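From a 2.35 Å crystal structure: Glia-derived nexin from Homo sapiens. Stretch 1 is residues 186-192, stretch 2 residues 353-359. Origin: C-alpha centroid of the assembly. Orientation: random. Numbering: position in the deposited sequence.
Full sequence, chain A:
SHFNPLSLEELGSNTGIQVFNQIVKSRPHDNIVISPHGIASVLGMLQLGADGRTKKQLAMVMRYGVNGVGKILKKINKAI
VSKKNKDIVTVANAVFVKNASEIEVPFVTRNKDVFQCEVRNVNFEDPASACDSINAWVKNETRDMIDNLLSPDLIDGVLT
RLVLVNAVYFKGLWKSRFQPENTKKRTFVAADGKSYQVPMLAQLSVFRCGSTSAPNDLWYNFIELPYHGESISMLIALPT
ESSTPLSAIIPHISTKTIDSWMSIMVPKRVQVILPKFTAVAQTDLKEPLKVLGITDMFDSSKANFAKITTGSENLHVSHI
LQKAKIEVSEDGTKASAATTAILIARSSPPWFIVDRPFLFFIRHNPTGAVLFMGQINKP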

ATOM      1  N   ARG A 186      24.785 -11.729   0.205  1.00 35.06           N
ATOM      2  CA  ARG A 186      24.454 -13.052  -0.321  1.00 35.66           C
ATOM      3  C   ARG A 186      23.803 -12.948  -1.694  1.00 29.66           C
ATOM      4  O   ARG A 186      23.347 -11.883  -2.092  1.00 35.73           O
ATOM      5  CB  ARG A 186      23.521 -13.800   0.633  1.00 38.28           C
ATOM      6  CG  ARG A 186      24.077 -13.969   2.037  1.00 53.75           C
ATOM      7  CD  ARG A 186      23.137 -14.786   2.911  1.00 57.08           C
ATOM      8  NE  ARG A 186      23.619 -14.887   4.287  1.00 57.64           N
ATOM      9  CZ  ARG A 186      24.363 -15.887   4.750  1.00 59.89           C
ATOM     10  NH1 ARG A 186      24.720 -16.885   3.949  1.00 56.26           N
ATOM     11  NH2 ARG A 186      24.754 -15.890   6.017  1.00 61.98           N
ATOM     12  N   THR A 187      23.755 -14.064  -2.407  1.00 26.79           N
ATOM     13  CA  THR A 187      23.183 -14.097  -3.744  1.00 26.44           C
ATOM     14  C   THR A 187      21.652 -14.011  -3.758  1.00 29.37           C
ATOM     15  O   THR A 187      20.965 -14.788  -3.092  1.00 28.55           O
ATOM     16  CB  THR A 187      23.605 -15.369  -4.494  1.00 25.65           C
ATOM     17  OG1 THR A 187      25.030 -15.395  -4.631  1.00 31.01           O
ATOM     18  CG2 THR A 187      22.966 -15.411  -5.877  1.00 27.57           C
ATOM     19  N   PHE A 188      21.132 -13.057  -4.525  1.00 24.78           N
ATOM     20  CA  PHE A 188      19.709 -12.980  -4.818  1.00 23.19           C
ATOM     21  C   PHE A 188      19.568 -13.234  -6.316  1.00 23.28           C
ATOM     22  O   PHE A 188      20.216 -12.570  -7.117  1.00 28.96           O
ATOM     23  CB  PHE A 188      19.159 -11.597  -4.438  1.00 21.70           C
ATOM     24  CG  PHE A 188      17.674 -11.446  -4.651  1.00 21.36           C
ATOM     25  CD1 PHE A 188      16.781 -11.653  -3.609  1.00 21.01           C
ATOM     26  CD2 PHE A 188      17.168 -11.090  -5.894  1.00 19.75           C
ATOM     27  CE1 PHE A 188      15.410 -11.513  -3.804  1.00 19.09           C
ATOM     28  CE2 PHE A 188      15.802 -10.950  -6.094  1.00 18.79           C
ATOM     29  CZ  PHE A 188      14.922 -11.162  -5.047  1.00 17.71           C
ATOM     30  N   VAL A 189      18.764 -14.219  -6.701  1.00 25.19           N
ATOM     31  CA  VAL A 189      18.555 -14.492  -8.120  1.00 23.19           C
ATOM     32  C   VAL A 189      17.278 -13.808  -8.596  1.00 26.55           C
ATOM     33  O   VAL A 189      16.174 -14.220  -8.243  1.00 27.20           O
ATOM     34  CB  VAL A 189      18.486 -15.998  -8.420  1.00 22.04           C
ATOM     35  CG1 VAL A 189      18.283 -16.224  -9.911  1.00 23.33           C
ATOM     36  CG2 VAL A 189      19.759 -16.687  -7.967  1.00 21.53           C
ATOM     37  N   ALA A 190      17.432 -12.755  -9.392  1.00 30.62           N
ATOM     38  CA  ALA A 190      16.282 -11.964  -9.825  1.00 33.09           C
ATOM     39  C   ALA A 190      15.541 -12.633 -10.968  1.00 31.56           C
ATOM     40  O   ALA A 190      15.902 -13.731 -11.395  1.00 34.03           O
ATOM     41  CB  ALA A 190      16.709 -10.560 -10.209  1.00 32.25           C
ATOM     42  N   ALA A 191      14.499 -11.965 -11.454  1.00 45.61           N
ATOM     43  CA  ALA A 191      13.658 -12.507 -12.519  1.00 51.62           C
ATOM     44  C   ALA A 191      14.448 -12.827 -13.795  1.00 53.08           C
ATOM     45  O   ALA A 191      14.239 -13.876 -14.415  1.00 47.90           O
ATOM     46  CB  ALA A 191      12.511 -11.552 -12.821  1.00 61.23           C
ATOM     47  N   ASP A 192      15.347 -11.924 -14.183  1.00 42.54           N
ATOM     48  CA  ASP A 192      16.195 -12.131 -15.359  1.00 42.11           C
ATOM     49  C   ASP A 192      17.008 -13.422 -15.246  1.00 44.03           C
ATOM     50  O   ASP A 192      17.520 -13.936 -16.243  1.00 47.58           O
ATOM     51  CB  ASP A 192      17.129 -10.934 -15.566  1.00 36.63           C
ATOM     52  CG  ASP A 192      17.961 -10.629 -14.335  1.00 51.62           C
ATOM     53  OD1 ASP A 192      18.098 -11.536 -13.490  1.00 46.09           O
ATOM     54  OD2 ASP A 192      18.472  -9.492 -14.204  1.00 40.87           O
ATOM     55  N   ILE A 353      14.770 -18.790   3.280  1.00 26.54           N
ATOM     56  CA  ILE A 353      15.737 -17.914   2.635  1.00 26.07           C
ATOM     57  C   ILE A 353      15.103 -17.146   1.488  1.00 25.17           C
ATOM     58  O   ILE A 353      14.721 -17.729   0.474  1.00 22.09           O
ATOM     59  CB  ILE A 353      16.945 -18.702   2.098  1.00 23.54           C
ATOM     60  CG1 ILE A 353      17.553 -19.563   3.208  1.00 25.45           C
ATOM     61  CG2 ILE A 353      17.979 -17.749   1.506  1.00 22.75           C
ATOM     62  CD1 ILE A 353      18.465 -20.662   2.699  1.00 27.13           C
ATOM     63  N   VAL A 354      15.004 -15.834   1.656  1.00 20.26           N
ATOM     64  CA  VAL A 354      14.387 -14.984   0.656  1.00 21.33           C
ATOM     65  C   VAL A 354      15.421 -14.550  -0.378  1.00 23.83           C
ATOM     66  O   VAL A 354      15.937 -13.436  -0.312  1.00 24.93           O
ATOM     67  CB  VAL A 354      13.754 -13.747   1.313  1.00 18.51           C
ATOM     68  CG1 VAL A 354      13.186 -12.820   0.264  1.00 20.53           C
ATOM     69  CG2 VAL A 354      12.673 -14.175   2.290  1.00 18.51           C
ATOM     70  N   ASP A 355      15.716 -15.432  -1.332  1.00 24.11           N
ATOM     71  CA  ASP A 355      16.789 -15.195  -2.300  1.00 21.62           C
ATOM     72  C   ASP A 355      16.297 -15.123  -3.749  1.00 21.15           C
ATOM     73  O   ASP A 355      17.093 -15.163  -4.684  1.00 22.43           O
ATOM     74  CB  ASP A 355      17.866 -16.276  -2.166  1.00 21.52           C
ATOM     75  CG  ASP A 355      17.314 -17.683  -2.360  1.00 24.40           C
ATOM     76  OD1 ASP A 355      16.107 -17.823  -2.641  1.00 24.70           O
ATOM     77  OD2 ASP A 355      18.088 -18.655  -2.228  1.00 26.50           O
ATOM     78  N   ARG A 356      14.985 -15.020  -3.927  1.00 19.26           N
ATOM     79  CA  ARG A 356      14.383 -14.921  -5.254  1.00 18.83           C
ATOM     80  C   ARG A 356      13.179 -13.987  -5.147  1.00 18.20           C
ATOM     81  O   ARG A 356      12.712 -13.715  -4.045  1.00 20.44           O
ATOM     82  CB  ARG A 356      13.951 -16.307  -5.750  1.00 18.72           C
ATOM     83  CG  ARG A 356      15.091 -17.310  -5.904  1.00 17.85           C
ATOM     84  CD  ARG A 356      14.606 -18.767  -5.866  1.00 18.52           C
ATOM     85  NE  ARG A 356      14.215 -19.167  -4.514  1.00 20.08           N
ATOM     86  CZ  ARG A 356      13.011 -19.620  -4.171  1.00 20.33           C
ATOM     87  NH1 ARG A 356      12.060 -19.766  -5.083  1.00 19.35           N
ATOM     88  NH2 ARG A 356      12.763 -19.944  -2.909  1.00 19.34           N
ATOM     89  N   PRO A 357      12.675 -13.481  -6.285  1.00 17.52           N
ATOM     90  CA  PRO A 357      11.545 -12.545  -6.227  1.00 15.67           C
ATOM     91  C   PRO A 357      10.457 -13.010  -5.257  1.00 16.21           C
ATOM     92  O   PRO A 357      10.105 -14.196  -5.236  1.00 16.04           O
ATOM     93  CB  PRO A 357      11.027 -12.545  -7.663  1.00 15.92           C
ATOM     94  CG  PRO A 357      12.271 -12.781  -8.491  1.00 17.03           C
ATOM     95  CD  PRO A 357      13.136 -13.719  -7.666  1.00 17.27           C
ATOM     96  N   PHE A 358       9.935 -12.083  -4.457  1.00 15.21           N
ATOM     97  CA  PHE A 358       9.006 -12.435  -3.388  1.00 16.60           C
ATOM     98  C   PHE A 358       7.870 -11.435  -3.210  1.00 18.17           C
ATOM     99  O   PHE A 358       7.923 -10.309  -3.706  1.00 19.12           O
ATOM    100  CB  PHE A 358       9.750 -12.608  -2.055  1.00 16.98           C
ATOM    101  CG  PHE A 358      10.414 -11.348  -1.548  1.00 18.08           C
ATOM    102  CD1 PHE A 358      11.645 -10.942  -2.049  1.00 17.62           C
ATOM    103  CD2 PHE A 358       9.818 -10.584  -0.554  1.00 19.24           C
ATOM    104  CE1 PHE A 358      12.266  -9.790  -1.580  1.00 17.14           C
ATOM    105  CE2 PHE A 358      10.432  -9.428  -0.075  1.00 18.25           C
ATOM    106  CZ  PHE A 358      11.658  -9.032  -0.592  1.00 19.26           C
ATOM    107  N   LEU A 359       6.843 -11.868  -2.490  1.00 21.30           N
ATOM    108  CA  LEU A 359       5.706 -11.031  -2.159  1.00 21.90           C
ATOM    109  C   LEU A 359       5.743 -10.723  -0.670  1.00 22.73           C
ATOM    110  O   LEU A 359       6.146 -11.562   0.130  1.00 23.38           O
ATOM    111  CB  LEU A 359       4.407 -11.769  -2.477  1.00 27.54           C
ATOM    112  CG  LEU A 359       3.115 -10.989  -2.234  1.00 31.85           C
ATOM    113  CD1 LEU A 359       2.755 -10.197  -3.474  1.00 34.43           C
ATOM    114  CD2 LEU A 359       1.986 -11.931  -1.862  1.00 38.97           C
TER

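The end of a strand, Phe188 and Val189, lies against the loop that leads into the strand at Phe358. The CA atoms of Phe188 and Asp355 are 4.4 Å apart, and those of Val189 and Arg356 5.1 Å. A single hydrogen bond joins the two stretches, from Val189 N to Asp355 O at 2.8 Å, with an N-H...O angle of 157°. The same carbonyl also receives a CA-H...O contact from Phe188 CA (3.4 Å to Asp355 O), and the carbonyl of Val189 is met in turn by Arg356 CA, which lies 3.6 Å from Val189 O.

Phe188 supplies the main side-chain contact. Its CA-to-CB bond points sideways, but chi1 of -177° (t) and chi2 of 95° carry the ring along the loop, so that its end comes nearer. One ring face is covered by backbone, Asp355 O and Arg356 CA, and the tip reaches Arg356 C, 3.3 Å from Phe188 CZ. Around the ring edge lie Val354 O and the second aromatic ring: Phe188 CE1 is 4.2 Å from Phe358 CD1, an edge-to-edge apolar contact made with Phe358 in the p rotamer (chi1 64°).

Pro357 has no amide hydrogen, and its ring packs against the strand end and the residues just after it. Its CD lies 4.1 Å from Phe188 CZ and only 3.1 Å from Val189 O, a close approach without a conventional hydrogen bond, while CG is 3.8 Å from Ala191 N.

Asp355 and Arg356 are tied to each other. With Asp355 in the p rotamer (chi1 58°) and Arg356 bent by chi3 of -73° (m), Arg356 NE donates to Asp355 OD1 at 3.0 Å, forming a salt bridge within the loop. Asp355 still meets the strand through CB, 3.6 Å from Thr187 O.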